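Beta-phosphoglucomutase (Clostridium difficile, PDB 4GIB) probably interconverts beta-D-glucose 1-phosphate and beta-D-glucose 6-phosphate, as a magnesium-dependent phosphomutase of the HAD-like superfamily. Local coordinates at residues 43-55 / 97-109. Sequence-based numbering, arbitrary orientation.
Sequences YHYMAWRKLAHKV and MAEEKNNYYVSLI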
loop_
_atom_site.group_PDB
_atom_site.type_symbol
_atom_site.label_atom_id
_atom_site.label_comp_id
_atom_site.label_asym_id
_atom_site.label_seq_id
_atom_site.Cartn_x
_atom_site.Cartn_y
_atom_site.Cartn_z
ATOM N N TYR A 43 10.837 -6.977 -4.047
ATOM C CA TYR A 43 11.069 -8.150 -3.178
ATOM C C TYR A 43 9.945 -9.171 -3.340
ATOM O O TYR A 43 10.204 -10.357 -3.437
ATOM C CB TYR A 43 11.225 -7.750 -1.709
ATOM C CG TYR A 43 12.374 -6.811 -1.442
ATOM C CD1 TYR A 43 13.663 -7.135 -1.846
ATOM C CD2 TYR A 43 12.189 -5.633 -0.721
ATOM C CE1 TYR A 43 14.740 -6.277 -1.596
ATOM C CE2 TYR A 43 13.269 -4.772 -0.448
ATOM C CZ TYR A 43 14.536 -5.106 -0.898
ATOM O OH TYR A 43 15.610 -4.282 -0.656
ATOM N N HIS A 44 8.698 -8.702 -3.369
ATOM C CA HIS A 44 7.547 -9.576 -3.590
ATOM C C HIS A 44 7.688 -10.280 -4.932
ATOM O O HIS A 44 7.444 -11.474 -5.046
ATOM C CB HIS A 44 6.228 -8.788 -3.619
ATOM C CG HIS A 44 5.736 -8.364 -2.274
ATOM N ND1 HIS A 44 5.159 -9.245 -1.387
ATOM C CD2 HIS A 44 5.679 -7.143 -1.685
ATOM C CE1 HIS A 44 4.806 -8.594 -0.292
ATOM N NE2 HIS A 44 5.098 -7.316 -0.453
ATOM N N TYR A 45 8.076 -9.515 -5.947
ATOM C CA TYR A 45 8.247 -10.049 -7.294
ATOM C C TYR A 45 9.315 -11.140 -7.369
ATOM O O TYR A 45 9.133 -12.120 -8.059
ATOM C CB TYR A 45 8.550 -8.932 -8.278
ATOM C CG TYR A 45 9.123 -9.427 -9.568
ATOM C CD1 TYR A 45 8.312 -10.011 -10.540
ATOM C CD2 TYR A 45 10.481 -9.325 -9.824
ATOM C CE1 TYR A 45 8.852 -10.484 -11.730
ATOM C CE2 TYR A 45 11.025 -9.788 -11.022
ATOM C CZ TYR A 45 10.204 -10.358 -11.972
ATOM O OH TYR A 45 10.751 -10.831 -13.159
ATOM N N MET A 46 10.434 -10.943 -6.688
ATOM C CA MET A 46 11.493 -11.949 -6.648
ATOM C C MET A 46 10.973 -13.214 -5.978
ATOM O O MET A 46 11.269 -14.331 -6.426
ATOM C CB MET A 46 12.716 -11.424 -5.881
ATOM C CG MET A 46 13.525 -10.401 -6.649
ATOM S SD MET A 46 14.979 -9.820 -5.764
ATOM C CE MET A 46 14.254 -8.776 -4.525
ATOM N N ALA A 47 10.202 -13.026 -4.899
ATOM C CA ALA A 47 9.626 -14.140 -4.150
ATOM C C ALA A 47 8.546 -14.865 -4.951
ATOM O O ALA A 47 8.495 -16.104 -4.934
ATOM C CB ALA A 47 9.060 -13.661 -2.811
ATOM N N TRP A 48 7.680 -14.111 -5.631
ATOM C CA TRP A 48 6.625 -14.731 -6.430
ATOM C C TRP A 48 7.220 -15.406 -7.667
ATOM O O TRP A 48 6.805 -16.525 -8.033
ATOM C CB TRP A 48 5.526 -13.736 -6.846
ATOM C CG TRP A 48 4.508 -13.384 -5.779
ATOM C CD1 TRP A 48 4.185 -12.137 -5.340
ATOM C CD2 TRP A 48 3.683 -14.300 -5.025
ATOM N NE1 TRP A 48 3.214 -12.213 -4.370
ATOM C CE2 TRP A 48 2.884 -13.527 -4.164
ATOM C CE3 TRP A 48 3.544 -15.697 -5.004
ATOM C CZ2 TRP A 48 1.961 -14.099 -3.275
ATOM C CZ3 TRP A 48 2.629 -16.266 -4.125
ATOM C CH2 TRP A 48 1.852 -15.469 -3.266
ATOM N N ARG A 49 8.194 -14.751 -8.293
ATOM C CA ARG A 49 8.825 -15.306 -9.478
ATOM C C ARG A 49 9.389 -16.713 -9.244
ATOM O O ARG A 49 9.248 -17.580 -10.093
ATOM C CB ARG A 49 9.929 -14.388 -9.966
ATOM C CG ARG A 49 10.568 -14.845 -11.236
ATOM C CD ARG A 49 11.587 -13.852 -11.691
ATOM N NE ARG A 49 12.666 -13.685 -10.721
ATOM C CZ ARG A 49 13.674 -12.839 -10.882
ATOM N NH1 ARG A 49 13.732 -12.077 -11.964
ATOM N NH2 ARG A 49 14.620 -12.750 -9.955
ATOM N N LYS A 50 10.028 -16.930 -8.099
ATOM C CA LYS A 50 10.613 -18.241 -7.767
ATOM C C LYS A 50 9.535 -19.336 -7.649
ATOM O O LYS A 50 9.702 -20.437 -8.157
ATOM C CB LYS A 50 11.433 -18.145 -6.477
ATOM C CG LYS A 50 12.155 -19.422 -6.082
ATOM C CD LYS A 50 13.022 -19.209 -4.844
ATOM C CE LYS A 50 13.645 -20.522 -4.391
ATOM N NZ LYS A 50 14.390 -20.377 -3.118
ATOM N N LEU A 51 8.430 -19.023 -6.991
ATOM C CA LEU A 51 7.332 -19.981 -6.831
ATOM C C LEU A 51 6.581 -20.185 -8.140
ATOM O O LEU A 51 6.154 -21.277 -8.431
ATOM C CB LEU A 51 6.354 -19.494 -5.760
ATOM C CG LEU A 51 5.281 -20.516 -5.345
ATOM C CD1 LEU A 51 5.929 -21.672 -4.493
ATOM C CD2 LEU A 51 4.211 -19.827 -4.564
ATOM N N ALA A 52 6.410 -19.112 -8.917
ATOM C CA ALA A 52 5.736 -19.182 -10.195
ATOM C C ALA A 52 6.493 -20.093 -11.164
ATOM O O ALA A 52 5.873 -20.898 -11.855
ATOM C CB ALA A 52 5.563 -17.784 -10.796
ATOM N N HIS A 53 7.828 -19.973 -11.222
ATOM C CA HIS A 53 8.597 -20.846 -12.106
ATOM C C HIS A 53 8.318 -22.303 -11.822
ATOM O O HIS A 53 8.325 -23.095 -12.742
ATOM C CB HIS A 53 10.121 -20.608 -12.058
ATOM C CG HIS A 53 10.557 -19.348 -12.734
ATOM N ND1 HIS A 53 11.631 -18.603 -12.302
ATOM C CD2 HIS A 53 10.038 -18.680 -13.791
ATOM C CE1 HIS A 53 11.779 -17.549 -13.088
ATOM N NE2 HIS A 53 10.820 -17.566 -13.994
ATOM N N LYS A 54 8.071 -22.648 -10.556
ATOM C CA LYS A 54 7.784 -24.046 -10.178
ATOM C C LYS A 54 6.447 -24.584 -10.669
ATOM O O LYS A 54 6.169 -25.776 -10.481
ATOM C CB LYS A 54 7.865 -24.239 -8.658
ATOM C CG LYS A 54 9.274 -24.070 -8.106
ATOM C CD LYS A 54 9.299 -24.220 -6.590
ATOM C CE LYS A 54 10.710 -24.001 -6.050
ATOM N NZ LYS A 54 10.806 -24.264 -4.592
ATOM N N VAL A 55 5.610 -23.727 -11.257
ATOM C CA VAL A 55 4.331 -24.171 -11.811
ATOM C C VAL A 55 4.212 -23.741 -13.286
ATOM O O VAL A 55 3.122 -23.510 -13.802
ATOM C CB VAL A 55 3.119 -23.703 -10.946
ATOM C CG1 VAL A 55 3.142 -24.414 -9.595
ATOM C CG2 VAL A 55 3.098 -22.158 -10.770
ATOM N N MET A 97 2.118 -23.349 -0.912
ATOM C CA MET A 97 2.873 -22.531 -1.861
ATOM C C MET A 97 3.063 -21.119 -1.342
ATOM O O MET A 97 4.133 -20.535 -1.482
ATOM C CB MET A 97 2.168 -22.502 -3.210
ATOM C CG MET A 97 2.104 -23.847 -3.918
ATOM S SD MET A 97 1.039 -23.754 -5.385
ATOM C CE MET A 97 1.849 -22.476 -6.281
ATOM N N ALA A 98 2.015 -20.580 -0.734
ATOM C CA ALA A 98 2.051 -19.240 -0.165
ATOM C C ALA A 98 3.078 -19.148 0.966
ATOM O O ALA A 98 3.762 -18.145 1.098
ATOM C CB ALA A 98 0.658 -18.846 0.353
ATOM N N GLU A 99 3.152 -20.195 1.781
ATOM C CA GLU A 99 4.071 -20.241 2.909
ATOM C C GLU A 99 5.519 -20.170 2.454
ATOM O O GLU A 99 6.303 -19.397 3.004
ATOM C CB GLU A 99 3.854 -21.522 3.716
ATOM C CG GLU A 99 4.814 -21.691 4.906
ATOM C CD GLU A 99 4.370 -22.783 5.884
ATOM O OE1 GLU A 99 3.153 -23.055 5.974
ATOM O OE2 GLU A 99 5.236 -23.356 6.577
ATOM N N GLU A 100 5.858 -20.983 1.455
ATOM C CA GLU A 100 7.203 -21.040 0.924
ATOM C C GLU A 100 7.591 -19.676 0.374
ATOM O O GLU A 100 8.701 -19.207 0.586
ATOM C CB GLU A 100 7.312 -22.132 -0.158
ATOM C CG GLU A 100 8.672 -22.185 -0.841
ATOM C CD GLU A 100 8.773 -23.237 -1.945
ATOM O OE1 GLU A 100 9.750 -23.147 -2.726
ATOM O OE2 GLU A 100 7.895 -24.139 -2.038
ATOM N N LYS A 101 6.662 -19.038 -0.317
ATOM C CA LYS A 101 6.893 -17.722 -0.850
ATOM C C LYS A 101 7.065 -16.715 0.281
ATOM O O LYS A 101 7.976 -15.887 0.240
ATOM C CB LYS A 101 5.733 -17.314 -1.766
ATOM C CG LYS A 101 5.825 -15.890 -2.343
ATOM C CD LYS A 101 5.263 -14.802 -1.419
ATOM C CE LYS A 101 5.552 -13.418 -1.998
ATOM N NZ LYS A 101 4.961 -12.310 -1.233
ATOM N N ASN A 102 6.189 -16.777 1.282
ATOM C CA ASN A 102 6.275 -15.843 2.408
ATOM C C ASN A 102 7.651 -15.945 3.089
ATOM O O ASN A 102 8.328 -14.931 3.276
ATOM C CB ASN A 102 5.150 -16.089 3.414
ATOM C CG ASN A 102 5.031 -14.977 4.473
ATOM O OD1 ASN A 102 5.237 -13.802 4.192
ATOM N ND2 ASN A 102 4.616 -15.356 5.670
ATOM N N ASN A 103 8.067 -17.160 3.445
ATOM C CA ASN A 103 9.377 -17.365 4.061
ATOM C C ASN A 103 10.489 -16.720 3.241
ATOM O O ASN A 103 11.386 -16.086 3.778
ATOM C CB ASN A 103 9.679 -18.855 4.232
ATOM C CG ASN A 103 8.764 -19.534 5.246
ATOM O OD1 ASN A 103 8.160 -18.877 6.098
ATOM N ND2 ASN A 103 8.677 -20.866 5.166
ATOM N N TYR A 104 10.419 -16.873 1.930
ATOM C CA TYR A 104 11.432 -16.293 1.069
ATOM C C TYR A 104 11.323 -14.764 1.063
ATOM O O TYR A 104 12.336 -14.091 1.137
ATOM C CB TYR A 104 11.379 -16.905 -0.339
ATOM C CG TYR A 104 12.535 -16.478 -1.210
ATOM C CD1 TYR A 104 13.842 -16.647 -0.784
ATOM C CD2 TYR A 104 12.324 -15.915 -2.461
ATOM C CE1 TYR A 104 14.910 -16.251 -1.568
ATOM C CE2 TYR A 104 13.394 -15.513 -3.262
ATOM C CZ TYR A 104 14.681 -15.690 -2.807
ATOM O OH TYR A 104 15.742 -15.311 -3.581
ATOM N N TYR A 105 10.102 -14.227 1.034
ATOM C CA TYR A 105 9.898 -12.776 1.064
ATOM C C TYR A 105 10.423 -12.180 2.393
ATOM O O TYR A 105 11.142 -11.166 2.392
ATOM C CB TYR A 105 8.415 -12.420 0.848
ATOM C CG TYR A 105 8.121 -10.948 1.029
ATOM C CD1 TYR A 105 8.523 -10.018 0.071
ATOM C CD2 TYR A 105 7.446 -10.479 2.164
ATOM C CE1 TYR A 105 8.287 -8.652 0.250
ATOM C CE2 TYR A 105 7.186 -9.131 2.337
ATOM C CZ TYR A 105 7.614 -8.215 1.381
ATOM O OH TYR A 105 7.370 -6.868 1.545
ATOM N N VAL A 106 10.091 -12.836 3.503
ATOM C CA VAL A 106 10.504 -12.397 4.843
ATOM C C VAL A 106 12.028 -12.365 4.974
ATOM O O VAL A 106 12.597 -11.516 5.655
ATOM C CB VAL A 106 9.858 -13.305 5.920
ATOM C CG1 VAL A 106 10.553 -13.168 7.317
ATOM C CG2 VAL A 106 8.361 -13.015 5.991
ATOM N N SER A 107 12.685 -13.286 4.293
ATOM C CA SER A 107 14.122 -13.348 4.307
ATOM C C SER A 107 14.711 -12.147 3.579
ATOM O O SER A 107 15.751 -11.636 3.952
ATOM C CB SER A 107 14.577 -14.645 3.649
ATOM O OG SER A 107 15.975 -14.685 3.598
ATOM N N LEU A 108 14.051 -11.704 2.525
ATOM C CA LEU A 108 14.532 -10.540 1.769
ATOM C C LEU A 108 14.315 -9.256 2.531
ATOM O O LEU A 108 15.227 -8.457 2.642
ATOM C CB LEU A 108 13.855 -10.454 0.403
ATOM C CG LEU A 108 14.144 -11.627 -0.546
ATOM C CD1 LEU A 108 13.310 -11.489 -1.797
ATOM C CD2 LEU A 108 15.631 -11.708 -0.885
ATOM N N ILE A 109 13.124 -9.058 3.091
ATOM C CA ILE A 109 12.833 -7.789 3.799
ATOM C C ILE A 109 13.510 -7.647 5.150
ATOM O O ILE A 109 13.566 -6.546 5.695
ATOM C CB ILE A 109 11.325 -7.510 3.966
ATOM C CG1 ILE A 109 10.639 -8.629 4.749
ATOM C CG2 ILE A 109 10.685 -7.305 2.596
ATOM C CD1 ILE A 109 9.186 -8.373 5.002
#
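Lys101 reaches from helix 91-109 into a hole formed by His44, Ala47, Trp48 and Leu51 of helix 41-53, and its ammonium donates a hydrogen bond to His44, NZ to ND1 3.1 Å, nearly in the imidazole plane. A bend at chi2 (-85°) lays the rest of the chain over one face of the Trp48 indole, with CE 3.4 Å from CE2 of that ring; NZ, off-centre, adds a cation-pi contact with the five-membered ring. Tyr105 then makes an offset stack on the His44 ring, centroids 3.8 Å apart and planes at 16°, which, together with the lysine bond, should restrain how the imidazole turns.

Farther along, the extended Lys50 crosses one face of Tyr104, its NZ in a cation-pi contact over the face, 4.5 Å from the ring centroid, while Ala47 and the carbonyl of Met46 meet the edge of the same phenol. Lys54 NZ is modelled in a salt bridge with Glu100 OE1, at a doubtfully short 2.4 Å; the other carboxylate oxygen pairs with Arg96.

Apolar contacts fill in at both ends: Leu51 CD2 packs 3.6 Å from Met97 CB, and Tyr43 lies obliquely against Leu108 and Ile109.

Segments 43-53 and 97-109 run roughly antiparallel (146°), their axes 8.8 Å apart at closest approach, in the helical cap domain of a HAD phosphomutase; Trp48 and Lys101 are predicted to bind substrate, and a phosphate ion lies close to His44.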